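Long-range contacts in Plm1 (Streptomyces sp. HK803, PDB 4HXY), which probably uses NADPH to reduce the ketone of a growing polyketide chain, as the ketoreductase of the first module of phoslactomycin biosynthesis: residues V95-P101 against A162-G166; G157-L161 against R425-L429. All coordinates share one frame. Numbering follows the deposited sequence.

Interaction 1. Residues V95-P101 against A162-G166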
loop_
_atom_site.group_PDB
_atom_site.type_symbol
_atom_site.label_atom_id
_atom_site.label_comp_id
_atom_site.label_asym_id
_atom_site.label_seq_id
_atom_site.Cartn_x
_atom_site.Cartn_y
_atom_site.Cartn_z
ATOM N N VAL A 95 11.883 3.385 8.233
ATOM C CA VAL A 95 12.466 4.730 8.227
ATOM C C VAL A 95 13.788 4.817 7.447
ATOM O O VAL A 95 14.137 5.877 6.926
ATOM C CB VAL A 95 12.648 5.268 9.645
ATOM C CG1 VAL A 95 13.353 6.606 9.608
ATOM C CG2 VAL A 95 11.289 5.395 10.325
ATOM N N GLY A 96 14.493 3.700 7.343
ATOM C CA GLY A 96 15.778 3.638 6.635
ATOM C C GLY A 96 16.956 3.880 7.565
ATOM O O GLY A 96 18.020 4.321 7.119
ATOM N N THR A 97 16.754 3.608 8.854
ATOM C CA THR A 97 17.819 3.684 9.859
ATOM C C THR A 97 18.347 2.278 10.185
ATOM O O THR A 97 17.828 1.275 9.685
ATOM C CB THR A 97 17.323 4.371 11.146
ATOM O OG1 THR A 97 18.382 4.410 12.106
ATOM C CG2 THR A 97 16.132 3.637 11.746
ATOM N N VAL A 98 19.383 2.218 11.022
ATOM C CA VAL A 98 20.011 0.949 11.429
ATOM C C VAL A 98 19.106 0.118 12.351
ATOM O O VAL A 98 19.140 -1.116 12.309
ATOM C CB VAL A 98 21.399 1.205 12.106
ATOM C CG1 VAL A 98 21.875 -0.010 12.912
ATOM C CG2 VAL A 98 22.443 1.596 11.054
ATOM N N ASP A 99 18.287 0.788 13.162
ATOM C CA ASP A 99 17.394 0.100 14.108
ATOM C C ASP A 99 15.964 -0.055 13.575
ATOM O O ASP A 99 15.004 -0.167 14.352
ATOM C CB ASP A 99 17.395 0.806 15.477
ATOM C CG ASP A 99 16.798 2.209 15.425
ATOM O OD1 ASP A 99 16.645 2.754 14.313
ATOM O OD2 ASP A 99 16.495 2.765 16.506
ATOM N N ASP A 100 15.820 -0.055 12.251
ATOM C CA ASP A 100 14.530 -0.372 11.640
ATOM C C ASP A 100 14.193 -1.834 11.896
ATOM O O ASP A 100 15.003 -2.707 11.590
ATOM C CB ASP A 100 14.557 -0.145 10.133
ATOM C CG ASP A 100 13.897 1.156 9.716
ATOM O OD1 ASP A 100 12.875 1.593 10.334
ATOM O OD2 ASP A 100 14.413 1.721 8.727
ATOM N N PRO A 101 12.994 -2.108 12.432
ATOM C CA PRO A 101 12.594 -3.491 12.557
ATOM C C PRO A 101 12.241 -4.119 11.209
ATOM O O PRO A 101 12.144 -3.422 10.190
ATOM C CB PRO A 101 11.348 -3.412 13.431
ATOM C CG PRO A 101 10.767 -2.084 13.129
ATOM C CD PRO A 101 11.945 -1.190 12.931
ATOM N N ALA A 162 7.286 8.525 13.142
ATOM C CA ALA A 162 7.904 7.320 13.633
ATOM C C ALA A 162 8.896 7.677 14.724
ATOM O O ALA A 162 9.592 8.691 14.644
ATOM C CB ALA A 162 8.598 6.559 12.489
ATOM N N VAL A 163 8.948 6.834 15.744
ATOM C CA VAL A 163 9.950 6.953 16.812
ATOM C C VAL A 163 11.031 5.898 16.610
ATOM O O VAL A 163 10.745 4.710 16.449
ATOM C CB VAL A 163 9.324 6.838 18.227
ATOM C CG1 VAL A 163 10.425 6.983 19.277
ATOM C CG2 VAL A 163 8.261 7.901 18.427
ATOM N N ARG A 164 12.283 6.355 16.541
ATOM C CA ARG A 164 13.439 5.467 16.386
ATOM C C ARG A 164 14.543 5.991 17.287
ATOM O O ARG A 164 14.900 7.167 17.206
ATOM C CB ARG A 164 13.934 5.427 14.938
ATOM C CG ARG A 164 12.911 4.864 13.911
ATOM C CD ARG A 164 12.665 3.377 14.096
ATOM N NE ARG A 164 11.805 2.805 13.053
ATOM C CZ ARG A 164 10.480 2.697 13.129
ATOM N NH1 ARG A 164 9.806 3.136 14.191
ATOM N NH2 ARG A 164 9.829 2.148 12.127
ATOM N N ASP A 165 15.017 5.128 18.184
ATOM C CA ASP A 165 16.044 5.488 19.185
ATOM C C ASP A 165 15.691 6.785 19.921
ATOM O O ASP A 165 16.533 7.668 20.128
ATOM C CB ASP A 165 17.437 5.570 18.542
ATOM C CG ASP A 165 18.580 5.378 19.568
ATOM O OD1 ASP A 165 18.317 4.964 20.727
ATOM O OD2 ASP A 165 19.750 5.631 19.196
ATOM N N GLY A 166 14.425 6.920 20.294
ATOM C CA GLY A 166 13.963 8.098 21.015
ATOM C C GLY A 166 13.823 9.394 20.223
ATOM O O GLY A 166 13.502 10.425 20.793
HETATM O O HOH W 1 14.138 2.291 18.003
#

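Interaction 2. Residues G157-L161 against R425-L429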
loop_
_atom_site.group_PDB
_atom_site.type_symbol
_atom_site.label_atom_id
_atom_site.label_comp_id
_atom_site.label_asym_id
_atom_site.label_seq_id
_atom_site.Cartn_x
_atom_site.Cartn_y
_atom_site.Cartn_z
ATOM N N GLY A 157 1.952 20.116 13.510
ATOM C CA GLY A 157 1.115 19.737 12.368
ATOM C C GLY A 157 1.501 18.398 11.735
ATOM O O GLY A 157 0.921 17.993 10.727
ATOM N N GLU A 158 2.489 17.718 12.299
ATOM C CA GLU A 158 2.918 16.449 11.724
ATOM C C GLU A 158 1.893 15.378 12.097
ATOM O O GLU A 158 1.387 15.380 13.226
ATOM C CB GLU A 158 4.318 16.088 12.237
ATOM C CG GLU A 158 5.418 17.114 11.867
ATOM C CD GLU A 158 5.706 17.201 10.382
ATOM O OE1 GLU A 158 5.320 16.284 9.618
ATOM O OE2 GLU A 158 6.355 18.184 9.964
ATOM N N ASP A 159 1.563 14.491 11.152
ATOM C CA ASP A 159 0.572 13.437 11.399
ATOM C C ASP A 159 0.989 12.047 10.893
ATOM O O ASP A 159 0.198 11.109 10.963
ATOM C CB ASP A 159 -0.775 13.845 10.782
ATOM C CG ASP A 159 -0.711 14.004 9.248
ATOM O OD1 ASP A 159 0.394 13.906 8.653
ATOM O OD2 ASP A 159 -1.796 14.208 8.655
ATOM N N GLN A 160 2.212 11.934 10.382
ATOM C CA GLN A 160 2.778 10.645 9.961
ATOM C C GLN A 160 4.184 10.554 10.535
ATOM O O GLN A 160 5.160 11.022 9.935
ATOM C CB GLN A 160 2.753 10.487 8.442
ATOM C CG GLN A 160 1.311 10.438 7.909
ATOM C CD GLN A 160 1.203 10.227 6.418
ATOM O OE1 GLN A 160 1.871 9.366 5.858
ATOM N NE2 GLN A 160 0.292 10.956 5.779
ATOM N N LEU A 161 4.271 9.931 11.698
ATOM C CA LEU A 161 5.476 9.980 12.521
ATOM C C LEU A 161 5.986 8.596 12.869
ATOM O O LEU A 161 5.221 7.618 12.953
ATOM C CB LEU A 161 5.177 10.745 13.819
ATOM C CG LEU A 161 4.811 12.222 13.649
ATOM C CD1 LEU A 161 4.189 12.743 14.909
ATOM C CD2 LEU A 161 6.060 13.039 13.244
ATOM N N ARG A 425 -7.657 19.547 4.429
ATOM C CA ARG A 425 -6.667 19.222 5.441
ATOM C C ARG A 425 -5.250 19.434 4.962
ATOM O O ARG A 425 -4.886 18.907 3.909
ATOM C CB ARG A 425 -6.763 17.792 5.833
ATOM C CG ARG A 425 -5.888 17.483 7.086
ATOM C CD ARG A 425 -6.035 16.065 7.441
ATOM N NE ARG A 425 -4.991 15.544 8.327
ATOM C CZ ARG A 425 -5.133 15.298 9.622
ATOM N NH1 ARG A 425 -6.281 15.517 10.251
ATOM N NH2 ARG A 425 -4.121 14.757 10.294
ATOM N N PRO A 426 -4.431 20.156 5.744
ATOM C CA PRO A 426 -3.064 20.378 5.323
ATOM C C PRO A 426 -2.265 19.074 5.341
ATOM O O PRO A 426 -2.624 18.157 6.073
ATOM C CB PRO A 426 -2.511 21.353 6.365
ATOM C CG PRO A 426 -3.642 21.781 7.162
ATOM C CD PRO A 426 -4.708 20.798 7.044
ATOM N N SER A 427 -1.237 19.005 4.500
ATOM C CA SER A 427 -0.397 17.813 4.352
ATOM C C SER A 427 1.089 18.144 4.354
ATOM O O SER A 427 1.623 18.586 3.339
ATOM C CB SER A 427 -0.689 17.103 3.040
ATOM O OG SER A 427 0.231 16.006 2.883
ATOM N N PRO A 428 1.772 17.897 5.470
ATOM C CA PRO A 428 3.220 18.116 5.438
ATOM C C PRO A 428 3.974 17.083 4.587
ATOM O O PRO A 428 5.158 17.260 4.328
ATOM C CB PRO A 428 3.615 18.023 6.907
ATOM C CG PRO A 428 2.572 17.207 7.539
ATOM C CD PRO A 428 1.292 17.529 6.808
ATOM N N LEU A 429 3.279 16.020 4.166
ATOM C CA LEU A 429 3.875 14.976 3.330
ATOM C C LEU A 429 4.502 15.531 2.053
ATOM O O LEU A 429 5.531 15.013 1.605
ATOM C CB LEU A 429 2.801 13.937 2.975
ATOM C CG LEU A 429 3.263 12.712 2.187
ATOM C CD1 LEU A 429 4.136 11.786 3.035
ATOM C CD2 LEU A 429 2.058 11.955 1.640
HETATM O O HOH W 2 -2.065 17.868 9.175
HETATM O O HOH W 3 1.075 14.217 6.011
HETATM O O HOH W 4 -2.524 15.553 6.546
#

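Interaction 1. Residues V95-P101 against A162-G166
The loop between strand 85-90 and helix 105-120 folds over the end of strand 160-164, in the Rossmann-like half of the ketoreductase that lies away from NADPH. Arg164, the last residue of that strand, loses 104 Å² to the loop. Arginine suits this buried place because its aliphatic part can pack while its guanidinium reaches two carboxylates: CG packs 4.1 Å from CG2 of Thr97, and the guanidinium lies between Val95 CG2 over one face and Pro101 CD over the opposite one. At the edge, Arg164 NE donates to Asp100 OD1 (3.2 Å, nearly straight), a salt bridge, while its NH2 makes another with Asp130 of strand 125-131. Asp100 closes a type I turn begun at Thr97, and its carboxylate also accepts hydrogen bonds from the amides of Val95, Gly96 and Thr97, tying the loop together. Gly96 fits its positive phi, where a CB would strike the preceding carbonyl. Val95, with 49 Å² covered, is short and apolar enough to set CG2 3.6 Å from Ala162 CB. Asp99, covered almost as much, sits at the exposed margin, where a water donates to its OD2 (2.8 Å) and accepts from Asp165 N (3.0 Å).

Interaction 2. Residues G157-L161 against R425-L429
A salt bridge leads this contact in the N-terminal Rossmann-like half of the ketoreductase: Arg425 NH2 donates to Asp159 OD2 at 2.9 Å and almost in line, and Arg425 NE adds a weak bond to the same oxygen at 3.5 Å. An extended arginine suits the place because it can span from the loop after helix 414-421 to the residues leading into strand 160-164 and still give NH1 to the carbonyls of Pro122 and Trp125. One water bridges the pair, donating to Asp159 OD2 (2.6 Å) and Pro426 O (2.6 Å) and accepting from Arg425 NE (3.0 Å); another ties Asp159 OD1 (2.7 Å) to Leu429 N (3.4 Å, weak). Outside this polar cluster, Pro428 opens a 3-10 segment and, with 69 Å² covered, offers its compact ring as the main packing surface. Its CG lies 3.7 Å from Gly157 O and 3.6 Å from Glu158 OE1, whose carboxylate is paired with Arg172. Further along, Gln160 OE1, bonded to Arg171 of strand 167-175, comes within 4.4 Å of Leu429 CD1. The direct hydrogen bonds thus gather on Asp159 while the proline ring supplies packing, a mix suited to a partly solvent-exposed seam.

In the fold
Strand 160-164 serves both contacts: interaction 2 takes its beginning and the residues leading into it, interaction 1 its far end, and the two centres are about 19 Å apart. Its neighbours in the sheet, the parallel strand 125-131 and the antiparallel strand 167-175, also meet residues from both contacts. Interaction 1 joins parts of the N-terminal half, whereas interaction 2 brings in the tail that follows the NADPH-binding half, so the chain's later residues return to its earlier part. The cofactor pocket is formed by residues between 194 and 370, and none of the four segments contributes to it; both contacts are structural.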